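Local coordinates for protein DNA-binding transcriptional repressor YiaJ (Escherichia coli, PDB 1YSQ) that represses transcription of the yiaKLMNOPQRS operon, which may serve the use of 2,3-diketo-L-gulonate, and is represented here by its IclR-type C-terminal domain, at residues K71-F76 and E110-R115; P63-S67 and E92-L96. All coordinates share one frame; numbering follows the deposited sequence.

Contact 1 (K71-F76 and E110-R115); sequences KIYMAF and ELAHIR
Ala75 and Leu111 bring two helices of the GAF-like IclR C-terminal domain together, residues 71-75 crossing 110-115 nearly at right angles with the short axes 8.7 Å apart. Apolar side chains fill the crossing. The small CB of Ala75 lets the helices approach and meets Ile114 CG2 at 3.4 Å, tighter than usual for two carbons; the same methyl of Ile114 touches Ile72 CG1, while its CD1 reaches Lys71 CB. Leu111 spreads its two methyls over residues 71-75, CD1 on Met74 CB and CD2 between the carbonyl oxygen of Lys71 and Ala75 CB. Ile72 and Ile114 both continue onto Ala120, so the pair of helices rests on the sheet. The charged contact lies at one end. Lys71 NZ forms a 2.8 Å salt bridge with Glu110 OE2, entering on the anti side and 34° out of the carboxylate plane; the bend of the lysine chain at chi3 (-66°) carries the amine to it. Met121 O and Glu125 also hold this nitrogen, so three acceptors share the ammonium. At the opposite end Arg115 lies over the Phe76 ring, which also meets Phe138 edge-to-face. Arg115 CD sits over one ring face, 3.7 Å from the centroid in a CH-pi contact. With an alanine here instead of Phe76, Arg115 CD would probably lose the ring face beneath it and the guanidinium would turn more freely. That guanidinium, tilted 17° from the ring, brings NH1 within 3.5 Å of Phe76 CE1.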
loop_
_atom_site.group_PDB
_atom_site.type_symbol
_atom_site.label_atom_id
_atom_site.label_comp_id
_atom_site.label_asym_id
_atom_site.label_seq_id
_atom_site.Cartn_x
_atom_site.Cartn_y
_atom_site.Cartn_z
ATOM N N LYS A 71 -2.198 -3.011 -5.641
ATOM C CA LYS A 71 -2.204 -4.457 -5.874
ATOM C C LYS A 71 -3.028 -5.186 -4.809
ATOM O O LYS A 71 -3.747 -6.146 -5.117
ATOM C CB LYS A 71 -0.777 -5.005 -5.965
ATOM C CG LYS A 71 -0.072 -4.569 -7.256
ATOM C CD LYS A 71 1.285 -5.288 -7.445
ATOM C CE LYS A 71 2.276 -4.873 -6.351
ATOM N NZ LYS A 71 3.634 -5.471 -6.526
ATOM N N ILE A 72 -2.969 -4.701 -3.570
ATOM C CA ILE A 72 -3.826 -5.241 -2.504
ATOM C C ILE A 72 -5.302 -5.083 -2.874
ATOM O O ILE A 72 -6.076 -6.028 -2.767
ATOM C CB ILE A 72 -3.497 -4.550 -1.166
ATOM C CG1 ILE A 72 -2.176 -5.092 -0.630
ATOM C CG2 ILE A 72 -4.626 -4.735 -0.119
ATOM C CD1 ILE A 72 -1.603 -4.262 0.481
ATOM N N TYR A 73 -5.690 -3.892 -3.335
ATOM C CA TYR A 73 -7.084 -3.684 -3.743
ATOM C C TYR A 73 -7.493 -4.680 -4.818
ATOM O O TYR A 73 -8.546 -5.286 -4.719
ATOM C CB TYR A 73 -7.301 -2.251 -4.238
ATOM C CG TYR A 73 -7.094 -1.200 -3.160
ATOM C CD1 TYR A 73 -7.626 -1.370 -1.881
ATOM C CD2 TYR A 73 -6.382 -0.023 -3.432
ATOM C CE1 TYR A 73 -7.456 -0.394 -0.879
ATOM C CE2 TYR A 73 -6.192 0.960 -2.430
ATOM C CZ TYR A 73 -6.736 0.767 -1.166
ATOM O OH TYR A 73 -6.571 1.731 -0.193
ATOM N N MET A 74 -6.656 -4.865 -5.842
ATOM C CA MET A 74 -6.991 -5.859 -6.882
ATOM C C MET A 74 -7.003 -7.302 -6.342
ATOM O O MET A 74 -7.859 -8.108 -6.736
ATOM C CB MET A 74 -6.065 -5.752 -8.093
ATOM C CG MET A 74 -6.352 -4.500 -8.977
ATOM S SD MET A 74 -5.616 -4.483 -10.663
ATOM C CE MET A 74 -4.027 -4.648 -10.263
ATOM N N ALA A 75 -6.066 -7.621 -5.446
ATOM C CA ALA A 75 -5.951 -8.980 -4.906
ATOM C C ALA A 75 -7.196 -9.398 -4.139
ATOM O O ALA A 75 -7.552 -10.577 -4.124
ATOM C CB ALA A 75 -4.709 -9.108 -4.020
ATOM N N PHE A 76 -7.850 -8.438 -3.491
ATOM C CA PHE A 76 -9.092 -8.719 -2.762
ATOM C C PHE A 76 -10.380 -8.422 -3.543
ATOM O O PHE A 76 -11.495 -8.622 -3.027
ATOM C CB PHE A 76 -9.058 -8.004 -1.418
ATOM C CG PHE A 76 -8.172 -8.690 -0.421
ATOM C CD1 PHE A 76 -8.717 -9.542 0.541
ATOM C CD2 PHE A 76 -6.782 -8.501 -0.462
ATOM C CE1 PHE A 76 -7.885 -10.200 1.472
ATOM C CE2 PHE A 76 -5.946 -9.140 0.441
ATOM C CZ PHE A 76 -6.500 -10.007 1.410
ATOM N N GLU A 110 1.076 -12.844 -8.924
ATOM C CA GLU A 110 1.344 -11.898 -7.845
ATOM C C GLU A 110 0.118 -11.712 -6.948
ATOM O O GLU A 110 0.225 -11.728 -5.721
ATOM C CB GLU A 110 1.755 -10.545 -8.441
ATOM C CG GLU A 110 1.821 -9.411 -7.420
ATOM C CD GLU A 110 3.197 -9.244 -6.795
ATOM O OE1 GLU A 110 4.036 -10.157 -6.937
ATOM O OE2 GLU A 110 3.453 -8.194 -6.152
ATOM N N LEU A 111 -1.041 -11.520 -7.567
ATOM C CA LEU A 111 -2.258 -11.241 -6.827
ATOM C C LEU A 111 -2.696 -12.424 -5.976
ATOM O O LEU A 111 -3.225 -12.226 -4.897
ATOM C CB LEU A 111 -3.389 -10.803 -7.768
ATOM C CG LEU A 111 -3.229 -9.437 -8.448
ATOM C CD1 LEU A 111 -4.457 -9.165 -9.318
ATOM C CD2 LEU A 111 -3.013 -8.321 -7.425
ATOM N N ALA A 112 -2.480 -13.645 -6.469
ATOM C CA ALA A 112 -2.755 -14.836 -5.665
ATOM C C ALA A 112 -1.919 -14.861 -4.384
ATOM O O ALA A 112 -2.449 -15.141 -3.325
ATOM C CB ALA A 112 -2.533 -16.100 -6.491
ATOM N N HIS A 113 -0.617 -14.554 -4.476
ATOM C CA HIS A 113 0.231 -14.477 -3.295
ATOM C C HIS A 113 -0.242 -13.411 -2.311
ATOM O O HIS A 113 -0.211 -13.641 -1.096
ATOM C CB HIS A 113 1.711 -14.220 -3.646
ATOM C CG HIS A 113 2.358 -15.318 -4.436
ATOM N ND1 HIS A 113 2.211 -16.655 -4.126
ATOM C CD2 HIS A 113 3.168 -15.275 -5.522
ATOM C CE1 HIS A 113 2.897 -17.386 -4.987
ATOM N NE2 HIS A 113 3.486 -16.573 -5.846
ATOM N N ILE A 114 -0.610 -12.228 -2.817
ATOM C CA ILE A 114 -1.127 -11.157 -1.942
ATOM C C ILE A 114 -2.433 -11.545 -1.233
ATOM O O ILE A 114 -2.606 -11.287 -0.038
ATOM C CB ILE A 114 -1.330 -9.829 -2.755
ATOM C CG1 ILE A 114 0.033 -9.305 -3.238
ATOM C CG2 ILE A 114 -2.017 -8.778 -1.893
ATOM C CD1 ILE A 114 -0.071 -8.312 -4.438
ATOM N N ARG A 115 -3.361 -12.135 -1.987
ATOM C CA ARG A 115 -4.658 -12.554 -1.436
ATOM C C ARG A 115 -4.484 -13.614 -0.337
ATOM O O ARG A 115 -5.134 -13.566 0.715
ATOM C CB ARG A 115 -5.580 -13.054 -2.557
ATOM C CG ARG A 115 -6.980 -13.541 -2.079
ATOM C CD ARG A 115 -7.818 -12.467 -1.348
ATOM N NE ARG A 115 -9.073 -13.032 -0.828
ATOM C CZ ARG A 115 -9.205 -13.621 0.360
ATOM N NH1 ARG A 115 -8.161 -13.712 1.173
ATOM N NH2 ARG A 115 -10.392 -14.103 0.751
#

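Contact 2 (P63-S67 and E92-L96); sequences PLYCS and EIQPL. With PO4 (phosphate ion), chain B.
The turn that leads from strand 61-63 into helix 68-75 meets the loop before helix 104-117 through Tyr65, whose ring packs over Ile93 and whose hydroxyl reaches the backbone beyond it. Ile93 CA lies over one ring face, 4.1 Å from the centroid in a CH-pi contact, and Ile93 CG2 adds an apolar touch at Tyr65 CD1. The opposite face is backed by Cys66 CB, 3.8 Å above the centre, so the ring is sandwiched between its own neighbour and the loop. With CG set between the backbone N and the carbonyl carbon (chi1 83°), the ring projects from the turn toward residues 92-96. Its OH stands 3.1 Å from Gln94 O, a probable hydrogen bond, although the backbone oxygen of Glu92 is another possible acceptor for the same proton. Leu96 folds back beside this hydroxyl: its CG is 3.8 Å from Tyr65 OH, and its CD1 touches Cys66 SG at 4.0 Å. Pro95, at the centre of an inverse gamma turn, bends the chain between Gln94 and Leu96. At the far end of the turn Ser67 OG lies 3.1 Å from O4 of a phosphate, probably from the crystallisation liquor, which is also hydrogen-bonded to Ala68 N, Met69 N and Ser149 OG. Ser67 OG also accepts from Gly70 N, the serine N-cap typical of a helix start, with an anion bound at the helix N-terminus.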
loop_
_atom_site.group_PDB
_atom_site.type_symbol
_atom_site.label_atom_id
_atom_site.label_comp_id
_atom_site.label_asym_id
_atom_site.label_seq_id
_atom_site.Cartn_x
_atom_site.Cartn_y
_atom_site.Cartn_z
ATOM N N PRO A 63 -1.717 4.476 -9.816
ATOM C CA PRO A 63 -2.329 3.382 -10.615
ATOM C C PRO A 63 -2.256 2.033 -9.887
ATOM O O PRO A 63 -1.278 1.761 -9.178
ATOM C CB PRO A 63 -1.470 3.311 -11.887
ATOM C CG PRO A 63 -0.737 4.622 -11.946
ATOM C CD PRO A 63 -0.528 5.030 -10.496
ATOM N N LEU A 64 -3.284 1.212 -10.034
ATOM C CA LEU A 64 -3.343 -0.052 -9.287
ATOM C C LEU A 64 -2.166 -0.993 -9.561
ATOM O O LEU A 64 -1.678 -1.645 -8.636
ATOM C CB LEU A 64 -4.663 -0.787 -9.554
ATOM C CG LEU A 64 -5.971 -0.073 -9.127
ATOM C CD1 LEU A 64 -7.165 -0.984 -9.392
ATOM C CD2 LEU A 64 -5.968 0.398 -7.689
ATOM N N TYR A 65 -1.717 -1.054 -10.820
ATOM C CA TYR A 65 -0.778 -2.101 -11.257
ATOM C C TYR A 65 0.652 -1.935 -10.720
ATOM O O TYR A 65 1.404 -2.901 -10.678
ATOM C CB TYR A 65 -0.754 -2.213 -12.792
ATOM C CG TYR A 65 0.149 -1.191 -13.450
ATOM C CD1 TYR A 65 1.432 -1.542 -13.893
ATOM C CD2 TYR A 65 -0.272 0.132 -13.607
ATOM C CE1 TYR A 65 2.287 -0.596 -14.472
ATOM C CE2 TYR A 65 0.557 1.090 -14.196
ATOM C CZ TYR A 65 1.842 0.716 -14.618
ATOM O OH TYR A 65 2.655 1.660 -15.213
ATOM N N CYS A 66 1.024 -0.709 -10.333
ATOM C CA CYS A 66 2.403 -0.413 -9.906
ATOM C C CYS A 66 2.477 0.100 -8.455
ATOM O O CYS A 66 3.537 0.498 -7.990
ATOM C CB CYS A 66 3.077 0.580 -10.888
ATOM S SG CYS A 66 2.166 2.129 -11.063
ATOM N N SER A 67 1.341 0.074 -7.757
ATOM C CA SER A 67 1.225 0.502 -6.361
ATOM C C SER A 67 1.034 -0.741 -5.510
ATOM O O SER A 67 0.139 -1.549 -5.787
ATOM C CB SER A 67 0.023 1.443 -6.192
ATOM O OG SER A 67 -0.379 1.606 -4.838
ATOM N N GLU A 92 -1.834 2.933 -20.235
ATOM C CA GLU A 92 -1.360 3.349 -18.918
ATOM C C GLU A 92 -0.410 2.334 -18.269
ATOM O O GLU A 92 0.447 2.721 -17.471
ATOM C CB GLU A 92 -2.553 3.640 -18.001
ATOM C CG GLU A 92 -3.476 4.728 -18.543
ATOM C CD GLU A 92 -4.720 4.192 -19.236
ATOM O OE1 GLU A 92 -4.599 3.480 -20.261
ATOM O OE2 GLU A 92 -5.834 4.496 -18.749
ATOM N N ILE A 93 -0.563 1.049 -18.600
ATOM C CA ILE A 93 0.334 0.012 -18.070
ATOM C C ILE A 93 1.672 0.024 -18.821
ATOM O O ILE A 93 1.774 -0.431 -19.955
ATOM C CB ILE A 93 -0.320 -1.404 -18.088
ATOM C CG1 ILE A 93 -1.577 -1.443 -17.197
ATOM C CG2 ILE A 93 0.690 -2.478 -17.649
ATOM C CD1 ILE A 93 -2.630 -2.454 -17.634
ATOM N N GLN A 94 2.698 0.544 -18.167
ATOM C CA GLN A 94 3.989 0.780 -18.807
ATOM C C GLN A 94 5.129 0.283 -17.924
ATOM O O GLN A 94 5.020 0.326 -16.691
ATOM C CB GLN A 94 4.164 2.278 -19.113
ATOM C CG GLN A 94 3.193 2.835 -20.177
ATOM C CD GLN A 94 3.437 2.268 -21.574
ATOM O OE1 GLN A 94 4.575 2.009 -21.951
ATOM N NE2 GLN A 94 2.365 2.076 -22.338
ATOM N N PRO A 95 6.214 -0.177 -18.543
ATOM C CA PRO A 95 7.364 -0.699 -17.797
ATOM C C PRO A 95 8.193 0.412 -17.177
ATOM O O PRO A 95 9.203 0.832 -17.760
ATOM C CB PRO A 95 8.169 -1.443 -18.867
ATOM C CG PRO A 95 7.848 -0.714 -20.155
ATOM C CD PRO A 95 6.427 -0.241 -20.004
ATOM N N LEU A 96 7.787 0.861 -15.995
ATOM C CA LEU A 96 8.482 1.936 -15.293
ATOM C C LEU A 96 9.911 1.543 -14.932
ATOM O O LEU A 96 10.843 2.356 -15.044
ATOM C CB LEU A 96 7.695 2.360 -14.041
ATOM C CG LEU A 96 6.217 2.729 -14.240
ATOM C CD1 LEU A 96 5.601 3.126 -12.908
ATOM C CD2 LEU A 96 6.025 3.836 -15.273
HETATM P P PO4 B . 2.479 2.140 -2.587
HETATM O O1 PO4 B . 3.495 1.371 -3.452
HETATM O O2 PO4 B . 1.342 1.277 -2.146
HETATM O O3 PO4 B . 3.141 2.783 -1.382
HETATM O O4 PO4 B . 1.932 3.241 -3.481
#

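Both contacts involve the chain around helix 68-75: contact 1 uses its C-terminal half, whereas contact 2 uses the turn just before it. Their second partners belong to helix 104-117 and to the loop preceding that helix, so the two contacts cross along the chain. Contact 1 is the larger interface, 468 Å² against 231 Å², and is mainly helix-on-helix, with buried aliphatic chains between a salt bridge and a more open arginine. Contact 2 lies farther from the chain centre, joins irregular segments and depends on one buried tyrosine set against the buried Ile93, with exposed Gln94 and Leu96 at its rim. They meet directly where Met74 CG packs 3.6 Å from Leu64 CD1.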